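PDB 4G78: histidine phosphotransfer protein from Medicago truncatula, which probably relays phosphoryl groups between cytokinin sensor histidine kinases and response regulators, carrying the phosphate on a histidine. Local coordinates for residues D13-M18 with Q30-Q35; D26-L31 with E45-F50; D52-L57 with Q122-L127. All coordinates share one frame; numbering follows the deposited sequence.

Contact 1: residues D13-M18 with Q30-Q35; sequences DHEAAM and QLQKLQ
Glu15 and Gln32 meet at the protein surface, and between these two segments they are the residues that touch. Their CA atoms stand 11.3 Å apart, a distance that two long, extended side chains can span. Glu15 leaves helix 6-20 with CG anti to the backbone N (chi1 -175°) and runs on nearly straight; Gln32, also extended beyond CG, comes from the opposite direction. The carboxylate and the amide are turned 73° against each other. As modelled, Glu15 OE1 lies 2.9 Å from Gln32 OE1, but the Gln32 amide is probably flipped and Glu15 has a second conformer, so the pairing of individual atoms stays doubtful. Glutamate and glutamine suit a partly exposed place like this, where long flexible chains can keep polar ends near water. Gln32 is the last helical residue before Lys33 leaves helical geometry. On the other helix, in the conformer given, His14 turns to helix 110-145, its NE2 hydrogen-bonding to Asn130 O and its ring meeting Tyr133 edge-to-face. The contact thus joins the two N-terminal helices, 6-20 and 26-32, beside the helix bundle characteristic of histidine phosphotransfer proteins.

Contact 2: residues D26-L31 with E45-F50; sequences DQFSQL and EVMTMF
Met47 brings its methyl group CE to the edge of the Phe28 ring, near the ring plane, and the two side chains cross at about a right angle. CE stands 3.2 Å from Phe28 CD1 in one of the two conformers modelled for Met47, so the short approach is doubtful. What places the ring is Phe28 CG lying anti to the backbone N (chi1 -174°), which carries its end nearer to helix 41-66. In this conformer the Met47 chain is bent at chi2 and chi3; a flexible, unbranched thioether can adapt itself to a rigid ring. A turn along helix 26-32, Leu31 slants across Val46, with CD1 of the leucine 3.9 Å from CG1 of the valine. Leu31 CD1 also lies 4.4 Å from Met47 SD, linking the two pairs into one apolar patch. The axes of the short segments 26-31 and 45-50 come within 12.1 Å, their N-to-C directions 131° apart, a spacing that large side chains can bridge. Around this patch, Phe28 also touches Phe19 of helix 6-20 and Leu131 and Leu134 of helix 110-145, while Val46 and Met47 pack on Val89 of helix 72-89.

Contact 3: residues D52-L57 with Q122-L127; sequences DDSEKL and QEYSLL
Tyr124 reaches from helix 110-145 to Ser54 and Glu55 of helix 41-66 inside the four-helix bundle of the histidine phosphotransfer domain. From CB the side chain sets out with CG anti to the backbone N (chi1 176°), which sends the ring across to the other helix. Along one branch, in the conformers given here, Tyr124 CD1 is 4.1 Å from Ser54 CB and CE1 closer, at 3.5 Å. A serine is small enough to let the ring in, while its OG is engaged with Phe50 O and Gln82 NE2. Along the other branch CE2 lies 3.7 Å from Glu55 CG, so the aliphatic part of the glutamate flanks the ring. CZ lies 3.6 Å from Glu55 OE2, to which OH at the tip donates a hydrogen bond; OE2 also forms a salt bridge with Lys128. Tyrosine suits the site because its ring packs on Phe50, Phe51 and Leu58 while its OH supplies a donor for the carboxylate. A phenylalanine here would probably leave Glu55 OE2 without its hydroxyl donor and the carboxylate freer to turn. The Tyr124 OH to Glu55 OE2 bond is 2.7 Å long and meets OE2 on its anti side, 19° out of the carboxylate plane.

From the N terminus, contact 1 opens on helix 6-20 and closes a short loop at the end of helix 26-32. Contact 2 begins on the stretch where contact 1 ends, sharing Gln30 and Leu31 with it, and closes on helix 41-66; the two overlap on helix 26-32 and neither nests in the other. Contact 3 starts after both, further along helix 41-66, and closes a much longer loop on helix 110-145, with the predicted phosphorylation site His80 inside it. Packing joins them: Leu127 of contact 3 touches Met18 of contact 1 and Phe50 of contact 2. Contact 1 joins the two N-terminal helices, contact 2 ties helix 26-32 to helix 41-66, and contact 3 ties helix 41-66 to helix 110-145 within the bundle.

Contact 1: residues D13-M18 with Q30-Q35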
# COMPACT_ATOMS: atom_id res chain seq x y z
N ASP A 13 14.79 -5.25 10.46
CA ASP A 13 13.80 -5.91 11.31
C ASP A 13 12.37 -5.46 10.94
O ASP A 13 11.45 -6.27 10.83
CB ASP A 13 14.06 -5.64 12.77
CG ASP A 13 15.29 -6.36 13.33
OD1 ASP A 13 15.73 -7.33 12.71
OD2 ASP A 13 15.75 -5.91 14.41
N HIS A 14 12.21 -4.14 10.76
CA HIS A 14 10.89 -3.59 10.42
C HIS A 14 10.42 -4.08 9.05
O HIS A 14 9.28 -4.47 8.87
CB HIS A 14 11.04 -2.08 10.48
CG HIS A 14 9.75 -1.41 10.03
ND1 HIS A 14 8.59 -1.47 10.73
CD2 HIS A 14 9.49 -0.67 8.92
CE1 HIS A 14 7.63 -0.83 10.09
NE2 HIS A 14 8.14 -0.30 8.99
N GLU A 15 11.35 -4.01 8.10
CA GLU A 15 10.93 -4.52 6.74
C GLU A 15 10.60 -6.00 6.81
O GLU A 15 9.60 -6.40 6.21
CB GLU A 15 12.06 -4.26 5.78
CG GLU A 15 11.76 -4.60 4.35
CD GLU A 15 12.97 -4.27 3.49
OE1 GLU A 15 13.11 -3.11 3.16
OE2 GLU A 15 13.83 -5.13 3.26
N ALA A 16 11.43 -6.79 7.48
CA ALA A 16 11.13 -8.22 7.56
C ALA A 16 9.77 -8.45 8.25
O ALA A 16 9.05 -9.37 7.87
CB ALA A 16 12.24 -8.96 8.29
N ALA A 17 9.48 -7.66 9.27
CA ALA A 17 8.18 -7.80 9.96
C ALA A 17 7.04 -7.48 9.01
O ALA A 17 5.99 -8.13 9.05
CB ALA A 17 8.15 -6.90 11.18
N MET A 18 7.21 -6.46 8.18
CA MET A 18 6.18 -6.12 7.19
C MET A 18 5.90 -7.27 6.26
O MET A 18 4.75 -7.54 5.89
CB MET A 18 6.52 -4.85 6.45
CG MET A 18 6.47 -3.60 7.25
SD MET A 18 6.73 -2.09 6.32
CE MET A 18 5.20 -2.06 5.36
N GLN A 30 10.89 -6.56 -5.66
CA GLN A 30 11.33 -6.22 -7.05
C GLN A 30 11.62 -4.76 -7.15
O GLN A 30 12.57 -4.35 -7.83
CB GLN A 30 10.30 -6.65 -8.05
CG GLN A 30 10.08 -8.12 -8.15
CD GLN A 30 11.25 -8.90 -8.53
OE1 GLN A 30 12.07 -8.43 -9.35
NE2 GLN A 30 11.49 -10.04 -7.96
N LEU A 31 10.78 -3.90 -6.59
CA LEU A 31 11.05 -2.44 -6.61
C LEU A 31 12.32 -2.13 -5.92
O LEU A 31 13.01 -1.16 -6.29
CB LEU A 31 9.89 -1.70 -6.03
CG LEU A 31 8.56 -1.76 -6.71
CD1 LEU A 31 7.51 -0.98 -5.89
CD2 LEU A 31 8.65 -1.27 -8.20
N GLN A 32 12.62 -2.81 -4.82
CA GLN A 32 13.76 -2.51 -3.99
C GLN A 32 15.07 -3.09 -4.50
O GLN A 32 16.14 -2.68 -4.01
CB GLN A 32 13.62 -3.11 -2.58
CG GLN A 32 12.56 -2.48 -1.84
CD GLN A 32 12.75 -3.02 -0.42
OE1 GLN A 32 13.07 -2.18 0.43
NE2 GLN A 32 12.66 -4.30 -0.33
N LYS A 33 15.00 -3.97 -5.47
CA LYS A 33 16.23 -4.71 -5.84
C LYS A 33 17.28 -3.77 -6.29
O LYS A 33 16.97 -2.73 -6.97
CB LYS A 33 15.85 -5.79 -6.82
CG LYS A 33 15.37 -5.29 -8.18
CD LYS A 33 15.01 -6.49 -9.09
CE LYS A 33 13.68 -6.21 -9.81
NZ LYS A 33 13.77 -6.42 -11.28
N LEU A 34 18.53 -4.02 -6.01
CA LEU A 34 19.63 -3.31 -6.60
C LEU A 34 19.49 -3.33 -8.18
O LEU A 34 19.25 -4.42 -8.69
CB LEU A 34 20.96 -3.73 -6.20
CG LEU A 34 21.63 -3.24 -4.94
CD1 LEU A 34 22.80 -4.15 -4.59
CD2 LEU A 34 22.06 -1.78 -4.99
N GLN A 35 19.74 -2.24 -8.77
CA GLN A 35 19.77 -1.94 -10.21
C GLN A 35 20.97 -1.08 -10.57
O GLN A 35 21.49 -0.41 -9.72
CB GLN A 35 18.49 -1.20 -10.62
CG GLN A 35 17.22 -2.02 -10.45
CD GLN A 35 17.02 -2.94 -11.64
OE1 GLN A 35 17.79 -3.85 -11.85
NE2 GLN A 35 16.02 -2.65 -12.44

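Contact 2: residues D26-L31 with E45-F50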
# COMPACT_ATOMS: atom_id res chain seq x y z
N ASP A 26 6.52 -9.96 -2.80
CA ASP A 26 7.71 -9.89 -3.62
C ASP A 26 7.69 -8.77 -4.67
O ASP A 26 8.76 -8.37 -5.11
CB ASP A 26 7.93 -11.23 -4.36
CG ASP A 26 9.31 -11.28 -5.00
OD1 ASP A 26 10.31 -11.28 -4.23
OD2 ASP A 26 9.40 -11.34 -6.22
N GLN A 27 6.53 -8.26 -5.08
CA GLN A 27 6.62 -7.09 -5.98
C GLN A 27 7.29 -5.94 -5.34
O GLN A 27 8.02 -5.16 -6.02
CB GLN A 27 5.25 -6.74 -6.55
CG GLN A 27 5.27 -5.43 -7.37
CD GLN A 27 6.19 -5.43 -8.57
OE1 GLN A 27 6.70 -6.46 -9.00
NE2 GLN A 27 6.35 -4.26 -9.10
N PHE A 28 7.12 -5.75 -4.03
CA PHE A 28 7.84 -4.70 -3.33
C PHE A 28 9.36 -4.99 -3.39
O PHE A 28 10.18 -4.12 -3.62
CB PHE A 28 7.35 -4.54 -1.90
CG PHE A 28 7.99 -3.38 -1.20
CD1 PHE A 28 7.47 -2.09 -1.42
CD2 PHE A 28 9.06 -3.56 -0.36
CE1 PHE A 28 8.09 -1.05 -0.77
CE2 PHE A 28 9.64 -2.46 0.29
CZ PHE A 28 9.10 -1.22 0.09
N SER A 29 9.72 -6.27 -3.13
CA SER A 29 11.12 -6.65 -3.25
C SER A 29 11.67 -6.33 -4.64
O SER A 29 12.84 -5.93 -4.76
CB SER A 29 11.25 -8.17 -2.98
OG SER A 29 10.72 -8.54 -1.75
N GLN A 30 10.89 -6.56 -5.66
CA GLN A 30 11.33 -6.22 -7.05
C GLN A 30 11.62 -4.76 -7.15
O GLN A 30 12.57 -4.35 -7.83
CB GLN A 30 10.30 -6.65 -8.05
CG GLN A 30 10.08 -8.12 -8.15
CD GLN A 30 11.25 -8.90 -8.53
OE1 GLN A 30 12.07 -8.43 -9.35
NE2 GLN A 30 11.49 -10.04 -7.96
N LEU A 31 10.78 -3.90 -6.59
CA LEU A 31 11.05 -2.44 -6.61
C LEU A 31 12.32 -2.13 -5.92
O LEU A 31 13.01 -1.16 -6.29
CB LEU A 31 9.89 -1.70 -6.03
CG LEU A 31 8.56 -1.76 -6.71
CD1 LEU A 31 7.51 -0.98 -5.89
CD2 LEU A 31 8.65 -1.27 -8.20
N GLU A 45 9.80 7.05 -4.79
CA GLU A 45 9.12 7.76 -5.88
C GLU A 45 7.84 7.00 -6.29
O GLU A 45 6.78 7.59 -6.49
CB GLU A 45 9.99 8.08 -7.05
CG GLU A 45 11.15 8.99 -6.71
CD GLU A 45 10.88 10.35 -6.05
OE1 GLU A 45 10.49 11.22 -6.85
OE2 GLU A 45 11.07 10.46 -4.83
N VAL A 46 8.01 5.70 -6.51
CA VAL A 46 6.87 4.85 -6.90
C VAL A 46 5.79 4.90 -5.81
O VAL A 46 4.60 5.06 -6.14
CB VAL A 46 7.32 3.43 -7.14
CG1 VAL A 46 6.15 2.47 -7.24
CG2 VAL A 46 8.17 3.32 -8.41
N MET A 47 6.17 4.72 -4.56
CA MET A 47 5.17 4.67 -3.51
C MET A 47 4.46 6.01 -3.38
O MET A 47 3.27 5.99 -3.06
CB MET A 47 5.78 4.22 -2.19
CG MET A 47 6.16 2.74 -2.17
SD MET A 47 5.23 1.46 -3.04
CE MET A 47 5.25 0.20 -1.88
N THR A 48 5.13 7.14 -3.58
CA THR A 48 4.43 8.42 -3.48
C THR A 48 3.34 8.49 -4.58
O THR A 48 2.23 8.96 -4.32
CB THR A 48 5.45 9.54 -3.59
OG1 THR A 48 6.32 9.51 -2.54
CG2 THR A 48 4.72 10.90 -3.72
N MET A 49 3.65 8.02 -5.76
CA MET A 49 2.65 7.98 -6.85
C MET A 49 1.46 7.11 -6.44
O MET A 49 0.31 7.46 -6.67
CB MET A 49 3.32 7.49 -8.13
CG MET A 49 4.29 8.48 -8.71
SD MET A 49 5.22 7.70 -10.08
CE MET A 49 6.27 9.08 -10.51
N PHE A 50 1.76 5.93 -5.89
CA PHE A 50 0.74 5.00 -5.43
C PHE A 50 -0.10 5.61 -4.32
O PHE A 50 -1.34 5.46 -4.34
CB PHE A 50 1.44 3.71 -4.97
CG PHE A 50 0.51 2.78 -4.23
CD1 PHE A 50 -0.40 2.01 -4.87
CD2 PHE A 50 0.60 2.69 -2.85
CE1 PHE A 50 -1.25 1.17 -4.23
CE2 PHE A 50 -0.24 1.84 -2.14
CZ PHE A 50 -1.17 1.06 -2.89

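Contact 3: residues D52-L57 with Q122-L127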
# COMPACT_ATOMS: atom_id res chain seq x y z
N ASP A 52 -0.73 8.78 -3.71
CA ASP A 52 -1.58 9.84 -4.20
C ASP A 52 -2.79 9.26 -4.96
O ASP A 52 -3.94 9.67 -4.74
CB ASP A 52 -0.72 10.75 -5.07
CG ASP A 52 0.23 11.66 -4.31
OD1 ASP A 52 0.18 11.72 -3.03
OD2 ASP A 52 1.11 12.21 -4.99
N ASP A 53 -2.56 8.26 -5.81
CA ASP A 53 -3.66 7.63 -6.54
C ASP A 53 -4.62 6.93 -5.61
O ASP A 53 -5.84 6.99 -5.76
CB ASP A 53 -3.15 6.67 -7.59
CG ASP A 53 -2.51 7.44 -8.83
OD1 ASP A 53 -2.60 8.66 -8.93
OD2 ASP A 53 -1.93 6.71 -9.61
N SER A 54 -4.07 6.23 -4.61
CA SER A 54 -4.90 5.46 -3.71
C SER A 54 -5.78 6.36 -2.88
O SER A 54 -6.95 6.03 -2.63
CB SER A 54 -4.02 4.63 -2.79
OG SER A 54 -3.28 3.63 -3.46
N GLU A 55 -5.24 7.47 -2.39
CA GLU A 55 -6.05 8.32 -1.50
C GLU A 55 -7.19 8.94 -2.28
O GLU A 55 -8.32 9.04 -1.76
CB GLU A 55 -5.14 9.36 -0.86
CG GLU A 55 -4.25 8.67 0.19
CD GLU A 55 -3.10 9.47 0.67
OE1 GLU A 55 -3.15 10.69 0.60
OE2 GLU A 55 -2.10 8.84 1.12
N LYS A 56 -6.95 9.34 -3.50
CA LYS A 56 -8.03 9.83 -4.36
C LYS A 56 -9.05 8.77 -4.58
O LYS A 56 -10.32 9.04 -4.51
CB LYS A 56 -7.46 10.39 -5.65
CG LYS A 56 -6.83 11.75 -5.54
CD LYS A 56 -7.40 12.71 -6.61
CE LYS A 56 -6.68 14.03 -6.55
NZ LYS A 56 -7.26 14.93 -5.48
N LEU A 57 -8.66 7.54 -4.90
CA LEU A 57 -9.54 6.47 -5.16
C LEU A 57 -10.40 6.13 -3.96
O LEU A 57 -11.62 5.93 -4.04
CB LEU A 57 -8.78 5.28 -5.77
CG LEU A 57 -9.59 4.11 -6.17
CD1 LEU A 57 -8.81 3.31 -7.20
CD2 LEU A 57 -9.93 3.20 -5.02
N GLN A 122 -8.45 0.87 6.51
CA GLN A 122 -7.60 0.42 7.64
C GLN A 122 -6.25 -0.11 7.10
O GLN A 122 -5.18 0.24 7.59
CB GLN A 122 -8.26 -0.67 8.49
CG GLN A 122 -7.44 -1.24 9.67
CD GLN A 122 -8.21 -1.69 10.90
OE1 GLN A 122 -7.55 -1.56 11.93
NE2 GLN A 122 -9.41 -2.14 10.62
N GLU A 123 -6.36 -1.00 6.16
CA GLU A 123 -5.18 -1.64 5.60
C GLU A 123 -4.31 -0.64 4.88
O GLU A 123 -3.06 -0.72 4.96
CB GLU A 123 -5.57 -2.80 4.72
CG GLU A 123 -6.09 -3.98 5.52
CD GLU A 123 -5.06 -4.65 6.39
OE1 GLU A 123 -3.87 -4.60 6.05
OE2 GLU A 123 -5.42 -5.18 7.47
N TYR A 124 -4.90 0.31 4.16
CA TYR A 124 -4.12 1.33 3.47
C TYR A 124 -3.35 2.16 4.48
O TYR A 124 -2.16 2.43 4.31
CB TYR A 124 -5.03 2.20 2.60
CG TYR A 124 -4.24 3.30 1.98
CD1 TYR A 124 -3.38 3.07 0.91
CD2 TYR A 124 -4.31 4.56 2.50
CE1 TYR A 124 -2.58 4.09 0.39
CE2 TYR A 124 -3.47 5.58 2.02
CZ TYR A 124 -2.64 5.33 0.94
OH TYR A 124 -1.81 6.30 0.41
N SER A 125 -4.02 2.60 5.55
CA SER A 125 -3.34 3.41 6.54
C SER A 125 -2.21 2.63 7.22
O SER A 125 -1.12 3.21 7.43
CB SER A 125 -4.36 3.92 7.55
OG SER A 125 -3.70 4.63 8.58
N LEU A 126 -2.43 1.38 7.54
CA LEU A 126 -1.37 0.56 8.16
C LEU A 126 -0.19 0.48 7.24
O LEU A 126 0.98 0.59 7.65
CB LEU A 126 -1.90 -0.84 8.49
CG LEU A 126 -2.86 -0.94 9.66
CD1 LEU A 126 -3.55 -2.26 9.68
CD2 LEU A 126 -2.04 -0.70 10.99
N LEU A 127 -0.46 0.22 5.95
CA LEU A 127 0.63 0.10 4.98
C LEU A 127 1.41 1.40 4.89
O LEU A 127 2.64 1.42 4.92
CB LEU A 127 0.06 -0.30 3.64
CG LEU A 127 1.10 -0.30 2.53
CD1 LEU A 127 2.10 -1.43 2.69
CD2 LEU A 127 0.43 -0.32 1.24